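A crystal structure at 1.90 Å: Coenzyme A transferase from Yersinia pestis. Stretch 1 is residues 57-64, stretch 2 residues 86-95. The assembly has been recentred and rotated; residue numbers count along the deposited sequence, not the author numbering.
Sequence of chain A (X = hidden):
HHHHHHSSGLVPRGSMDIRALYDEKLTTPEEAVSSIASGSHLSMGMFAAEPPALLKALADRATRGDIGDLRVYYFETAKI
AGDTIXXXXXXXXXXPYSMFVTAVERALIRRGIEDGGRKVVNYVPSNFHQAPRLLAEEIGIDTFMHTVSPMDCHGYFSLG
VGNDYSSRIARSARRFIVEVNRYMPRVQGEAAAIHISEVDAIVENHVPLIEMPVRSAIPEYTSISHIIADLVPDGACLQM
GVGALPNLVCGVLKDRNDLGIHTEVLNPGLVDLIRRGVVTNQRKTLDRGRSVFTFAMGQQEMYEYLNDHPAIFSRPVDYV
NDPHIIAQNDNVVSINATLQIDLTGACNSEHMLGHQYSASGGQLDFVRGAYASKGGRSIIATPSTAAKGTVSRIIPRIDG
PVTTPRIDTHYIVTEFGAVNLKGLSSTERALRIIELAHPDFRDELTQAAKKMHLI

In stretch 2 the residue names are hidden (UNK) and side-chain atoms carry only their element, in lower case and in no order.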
ATOM      1  N   ALA A  57      -1.964  35.542  16.033  1.00 14.71           N
ATOM      2  CA  ALA A  57      -0.935  36.555  15.807  1.00 17.69           C
ATOM      3  C   ALA A  57      -0.358  36.479  14.378  1.00 19.29           C
ATOM      4  O   ALA A  57      -0.071  37.497  13.742  1.00 15.87           O
ATOM      5  CB  ALA A  57       0.179  36.431  16.853  1.00 16.42           C
ATOM      6  N   LEU A  58      -0.191  35.266  13.870  1.00 16.96           N
ATOM      7  CA  LEU A  58       0.286  35.106  12.506  1.00 15.39           C
ATOM      8  C   LEU A  58      -0.749  35.635  11.507  1.00 17.64           C
ATOM      9  O   LEU A  58      -0.398  36.330  10.557  1.00 17.43           O
ATOM     10  CB  LEU A  58       0.623  33.635  12.223  1.00 15.10           C
ATOM     11  CG  LEU A  58       1.204  33.290  10.848  1.00 16.09           C
ATOM     12  CD1 LEU A  58       2.413  34.208  10.486  1.00 14.38           C
ATOM     13  CD2 LEU A  58       1.594  31.799  10.815  1.00 15.02           C
ATOM     14  N   ALA A  59      -2.021  35.301  11.716  1.00 17.11           N
ATOM     15  CA  ALA A  59      -3.089  35.780  10.836  1.00 17.15           C
ATOM     16  C   ALA A  59      -3.140  37.312  10.841  1.00 19.45           C
ATOM     17  O   ALA A  59      -3.288  37.951   9.791  1.00 19.36           O
ATOM     18  CB  ALA A  59      -4.444  35.203  11.262  1.00 17.87           C
ATOM     19  N   ASP A  60      -3.035  37.901  12.027  1.00 20.87           N
ATOM     20  CA  ASP A  60      -2.992  39.357  12.143  1.00 21.71           C
ATOM     21  C   ASP A  60      -1.831  39.948  11.339  1.00 22.73           C
ATOM     22  O   ASP A  60      -1.958  41.015  10.711  1.00 21.19           O
ATOM     23  CB  ASP A  60      -2.902  39.775  13.618  1.00 21.92           C
ATOM     24  CG  ASP A  60      -4.164  39.437  14.410  1.00 25.03           C
ATOM     25  OD1 ASP A  60      -5.160  38.968  13.810  1.00 27.45           O
ATOM     26  OD2 ASP A  60      -4.159  39.643  15.650  1.00 30.39           O
ATOM     27  N   ARG A  61      -0.700  39.247  11.336  1.00 19.41           N
ATOM     28  CA  ARG A  61       0.461  39.701  10.591  1.00 20.68           C
ATOM     29  C   ARG A  61       0.164  39.755   9.084  1.00 22.31           C
ATOM     30  O   ARG A  61       0.566  40.693   8.387  1.00 23.19           O
ATOM     31  CB  ARG A  61       1.667  38.805  10.891  1.00 22.35           C
ATOM     32  CG  ARG A  61       2.972  39.536  10.801  1.00 25.46           C
ATOM     33  CD  ARG A  61       4.191  38.651  10.990  1.00 20.91           C
ATOM     34  NE  ARG A  61       5.244  39.150  10.119  1.00 21.16           N
ATOM     35  CZ  ARG A  61       6.344  38.490   9.782  1.00 22.21           C
ATOM     36  NH1 ARG A  61       6.587  37.280  10.273  1.00 16.11           N
ATOM     37  NH2 ARG A  61       7.214  39.064   8.960  1.00 22.52           N
ATOM     38  N   ALA A  62      -0.551  38.750   8.591  1.00 18.53           N
ATOM     39  CA  ALA A  62      -0.990  38.722   7.206  1.00 18.30           C
ATOM     40  C   ALA A  62      -2.006  39.836   6.952  1.00 21.53           C
ATOM     41  O   ALA A  62      -1.954  40.525   5.933  1.00 22.48           O
ATOM     42  CB  ALA A  62      -1.593  37.355   6.872  1.00 18.97           C
ATOM     43  N   THR A  63      -2.935  40.014   7.882  1.00 19.71           N
ATOM     44  CA  THR A  63      -3.945  41.064   7.742  1.00 22.72           C
ATOM     45  C   THR A  63      -3.315  42.446   7.563  1.00 22.43           C
ATOM     46  O   THR A  63      -3.781  43.258   6.755  1.00 23.88           O
ATOM     47  CB  THR A  63      -4.899  41.070   8.947  1.00 22.29           C
ATOM     48  OG1 THR A  63      -5.600  39.826   8.982  1.00 19.80           O
ATOM     49  CG2 THR A  63      -5.914  42.212   8.832  1.00 22.16           C
ATOM     50  N   ARG A  64      -2.241  42.699   8.303  1.00 23.58           N
ATOM     51  CA  ARG A  64      -1.523  43.966   8.235  1.00 22.44           C
ATOM     52  C   ARG A  64      -0.608  44.059   7.019  1.00 25.22           C
ATOM     53  O   ARG A  64       0.042  45.077   6.815  1.00 21.99           O
ATOM     54  CB  ARG A  64      -0.686  44.178   9.504  1.00 26.34           C
ATOM     55  CG  ARG A  64      -1.497  44.273  10.786  1.00 27.83           C
ATOM     56  CD  ARG A  64      -0.637  44.746  11.968  1.00 32.62           C
ATOM     57  NE  ARG A  64       0.588  43.963  12.160  1.00 36.80           N
ATOM     58  CZ  ARG A  64       0.698  42.898  12.960  1.00 39.37           C
ATOM     59  NH1 ARG A  64      -0.348  42.464  13.653  1.00 32.24           N
ATOM     60  NH2 ARG A  64       1.858  42.261  13.065  1.00 36.40           N
ATOM     61  N   UNK A  86      -6.163  30.243   8.139  1.00 13.77           N
ATOM     62  CA  UNK A  86      -6.808  29.678   6.960  1.00 16.32           C
ATOM     63  C   UNK A  86      -7.988  30.494   6.418  1.00 18.62           C
ATOM     64  O   UNK A  86      -8.618  30.086   5.446  1.00 17.12           O
ATOM     65  c   UNK A  86      -4.999  27.315   6.536  1.00 18.67           C
ATOM     66  c   UNK A  86      -6.108  27.256   7.572  1.00 16.96           C
ATOM     67  c   UNK A  86      -7.236  28.231   7.227  1.00 18.89           C
ATOM     68  c   UNK A  86      -6.630  25.837   7.721  1.00 17.84           C
ATOM     69  N   UNK A  87      -8.307  31.621   7.049  1.00 16.15           N
ATOM     70  CA  UNK A  87      -9.435  32.431   6.583  1.00 20.22           C
ATOM     71  C   UNK A  87      -9.249  32.768   5.111  1.00 22.16           C
ATOM     72  O   UNK A  87      -8.168  33.173   4.698  1.00 17.44           O
ATOM     73  n   UNK A  87      -8.727  35.594  11.068  1.00 32.96           N
ATOM     74  c   UNK A  87     -10.805  34.802   9.337  1.00 28.11           C
ATOM     75  c   UNK A  87      -9.582  33.722   7.403  1.00 20.95           C
ATOM     76  c   UNK A  87     -10.177  33.517   8.789  1.00 27.52           C
ATOM     77  c   UNK A  87      -8.992  36.343  10.010  1.00 32.26           C
ATOM     78  n   UNK A  87      -8.280  37.443   9.791  1.00 34.38           N
ATOM     79  n   UNK A  87      -9.961  35.986   9.168  1.00 32.87           N
ATOM     80  N   UNK A  88     -10.312  32.600   4.331  1.00 20.07           N
ATOM     81  CA  UNK A  88     -10.264  32.790   2.880  1.00 21.62           C
ATOM     82  C   UNK A  88      -9.585  34.101   2.493  1.00 21.16           C
ATOM     83  O   UNK A  88      -8.792  34.150   1.550  1.00 20.13           O
ATOM     84  c   UNK A  88     -11.922  33.813  -1.336  1.00 30.46           C
ATOM     85  c   UNK A  88     -11.901  32.594  -1.984  1.00 29.35           C
ATOM     86  o   UNK A  88     -11.969  32.551  -3.357  1.00 26.81           O
ATOM     87  c   UNK A  88     -11.755  32.686   0.794  1.00 29.37           C
ATOM     88  c   UNK A  88     -11.686  32.733   2.305  1.00 23.06           C
ATOM     89  c   UNK A  88     -11.851  33.857   0.047  1.00 27.88           C
ATOM     90  c   UNK A  88     -11.807  31.415  -1.262  1.00 23.85           C
ATOM     91  c   UNK A  88     -11.742  31.468   0.113  1.00 25.31           C
ATOM     92  N   UNK A  89      -9.870  35.156   3.246  1.00 21.98           N
ATOM     93  CA  UNK A  89      -9.384  36.491   2.887  1.00 19.97           C
ATOM     94  C   UNK A  89      -7.872  36.603   2.974  1.00 25.04           C
ATOM     95  O   UNK A  89      -7.281  37.532   2.425  1.00 20.30           O
ATOM     96  o   UNK A  89     -12.376  35.391   5.037  1.00 29.25           O
ATOM     97  o   UNK A  89     -11.428  36.892   6.341  1.00 42.07           O
ATOM     98  c   UNK A  89     -10.019  37.555   3.780  1.00 26.64           C
ATOM     99  c   UNK A  89     -11.509  37.352   4.002  1.00 34.61           C
ATOM    100  c   UNK A  89     -11.792  36.481   5.212  1.00 34.59           C
ATOM    101  N   UNK A  90      -7.237  35.662   3.667  1.00 20.77           N
ATOM    102  CA  UNK A  90      -5.784  35.681   3.821  1.00 20.55           C
ATOM    103  C   UNK A  90      -5.090  34.710   2.870  1.00 21.09           C
ATOM    104  O   UNK A  90      -3.868  34.571   2.894  1.00 20.49           O
ATOM    105  c   UNK A  90      -6.046  36.157   6.386  1.00 20.92           C
ATOM    106  c   UNK A  90      -5.725  37.634   6.247  1.00 22.88           C
ATOM    107  c   UNK A  90      -5.603  35.638   7.744  1.00 21.37           C
ATOM    108  c   UNK A  90      -5.394  35.349   5.263  1.00 18.18           C
ATOM    109  N   UNK A  91      -5.879  34.040   2.038  1.00 19.07           N
ATOM    110  CA  UNK A  91      -5.358  33.054   1.097  1.00 22.87           C
ATOM    111  C   UNK A  91      -4.253  33.550   0.165  1.00 24.51           C
ATOM    112  O   UNK A  91      -3.465  32.755  -0.344  1.00 28.19           O
ATOM    113  c   UNK A  91      -6.136  31.109  -0.322  1.00 29.25           C
ATOM    114  n   UNK A  91      -6.384  30.042   0.428  1.00 33.00           N
ATOM    115  o   UNK A  91      -5.633  31.031  -1.443  1.00 33.13           O
ATOM    116  c   UNK A  91      -6.499  32.452   0.274  1.00 26.20           C
ATOM    117  N   UNK A  92      -4.197  34.856  -0.062  1.00 26.49           N
ATOM    118  CA  UNK A  92      -3.188  35.430  -0.948  1.00 24.97           C
ATOM    119  C   UNK A  92      -1.838  35.642  -0.269  1.00 26.34           C
ATOM    120  O   UNK A  92      -0.858  36.001  -0.918  1.00 26.65           O
ATOM    121  n   UNK A  92      -3.442  39.042  -0.784  1.00 38.79           N
ATOM    122  o   UNK A  92      -4.399  37.561   0.605  1.00 31.67           O
ATOM    123  c   UNK A  92      -3.872  37.824  -0.476  1.00 31.37           C
ATOM    124  c   UNK A  92      -3.685  36.753  -1.533  1.00 27.43           C
ATOM    125  N   UNK A  93      -1.795  35.417   1.038  1.00 21.46           N
ATOM    126  CA  UNK A  93      -0.575  35.619   1.812  1.00 17.74           C
ATOM    127  C   UNK A  93      -0.146  34.379   2.578  1.00 18.11           C
ATOM    128  O   UNK A  93       1.042  34.105   2.701  1.00 17.43           O
ATOM    129  c   UNK A  93      -0.794  38.150   2.072  1.00 20.92           C
ATOM    130  c   UNK A  93       0.242  41.178   1.954  1.00 32.01           C
ATOM    131  n   UNK A  93      -0.891  40.572   2.301  1.00 26.85           N
ATOM    132  c   UNK A  93      -0.750  36.788   2.782  1.00 18.91           C
ATOM    133  n   UNK A  93       1.421  40.651   2.285  1.00 25.91           N
ATOM    134  n   UNK A  93       0.197  42.323   1.281  1.00 31.11           N
ATOM    135  c   UNK A  93      -0.958  39.310   3.033  1.00 22.71           C
ATOM    136  N   UNK A  94      -1.117  33.654   3.127  1.00 15.88           N
ATOM    137  CA  UNK A  94      -0.833  32.396   3.816  1.00 17.85           C
ATOM    138  C   UNK A  94      -1.430  31.285   2.975  1.00 18.31           C
ATOM    139  O   UNK A  94      -2.641  31.193   2.850  1.00 18.97           O
ATOM    140  c   UNK A  94      -0.843  33.520   6.056  1.00 19.49           C
ATOM    141  c   UNK A  94      -1.206  31.013   5.893  1.00 17.55           C
ATOM    142  c   UNK A  94      -1.434  33.679   7.427  1.00 19.29           C
ATOM    143  c   UNK A  94      -1.441  32.377   5.225  1.00 16.77           C
ATOM    144  N   UNK A  95      -0.575  30.453   2.387  1.00 13.67           N
ATOM    145  CA  UNK A  95      -1.025  29.456   1.421  1.00 16.16           C
ATOM    146  C   UNK A  95      -1.217  28.087   2.081  1.00 18.60           C
ATOM    147  O   UNK A  95      -0.264  27.515   2.605  1.00 18.98           O
ATOM    148  c   UNK A  95       0.002  29.314   0.295  1.00 17.55           C
ATOM    149  c   UNK A  95      -0.099  32.670  -1.598  1.00 30.59           C
ATOM    150  c   UNK A  95      -0.621  31.484  -0.801  1.00 23.83           C
ATOM    151  n   UNK A  95       0.708  32.229  -2.775  1.00 37.15           N
ATOM    152  c   UNK A  95       0.513  30.620  -0.290  1.00 20.13           C
TER
HETATM  153  O   HOH W   1      -6.513  39.012  11.475  1.00 31.49           O
HETATM  154  O   HOH W   2      -8.123  39.613   7.558  1.00 32.04           O

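Position 86 carries four carbons, forked at the second, and its CA-to-CB bond points away from the helix of stretch 1. The branching makes it Leu86, a buried apolar residue that takes no part in the contact.

At position 87 three carbons lead to a nitrogen and then to a carbon bearing two more nitrogens, and this nitrogen-rich end lies beside Thr63 and Ala59: Arg87. Its NH2 lies 3.7 Å from Thr63 OG1, which sits at the edge of the guanidinium, near its plane. That is too long for a hydrogen bond, and water fills the gap. Water 1 accepts from Arg87 NH2 (2.9 Å), donates to Asp60 OD1 (2.7 Å) and bonds Thr63 OG1 (2.8 Å); water 2 joins Arg87 NH2 (3.1 Å) to Thr63 OG1 (2.9 Å). A long side chain rich in donors suits this wet margin.

Position 88 shows one carbon and a six-carbon ring bearing an oxygen, hence Tyr88, out of reach of the helix, its hydroxyl bonded elsewhere in the structure. Position 89 has three carbons, the third carrying two oxygens: Glu89. It too misses stretch 1, but its OE1 forms a salt bridge with Arg87 NE at 3.3 Å, with a weak hydrogen bond as part of it.

Position 90 has four carbons forked at the second, the pattern of leucine, and its CA-to-CB bond points toward the helix, where the fork meets Ala59, Ala62 and Thr63; this is Leu90. The fork lets CD1 approach Ala59 CB (3.7 Å) while CD2 lies 4.2 Å from Ala62 CB and 3.5 Å from Thr63 OG1.

Positions 91 and 92 each have two carbons, the second carrying one oxygen and one nitrogen; neither touches the helix. They are Asn91, buried, its ND2 satisfied by a hydrogen bond elsewhere, and Asn92, exposed, its polar amide compatible with solvent.

Position 93 repeats the pattern of three carbons, a nitrogen and a carbon with two nitrogens, its carbons lying against Ala62: Arg93. Its CD packs 3.3 Å from Ala62 O, so the aliphatic shaft borders the helix, while NH1 is bonded elsewhere.

Position 94 has four carbons forked at the first, one arm two carbons long, whose tip lies against Ala62 and Leu58; this is Ile94. Its CD1 is 3.7 Å from Ala62 CB and 4.3 Å from Leu58 CG, a buried apolar fit.

Position 95, four carbons in a row ending in nitrogen and out of reach, is Lys95, partly exposed, its charged end compatible with solvent.

The contact therefore rests on shape: Leu90 and Ile94 pack against the small Ala59 and Ala62. The backbone bond from Ile94 N to Leu90 O (2.9 Å) helps hold their segment in place. No direct hydrogen bond crosses; the polar link is the water-mediated one at Arg87.

Stretch 2, residues 86-95: LRYELNNRIK
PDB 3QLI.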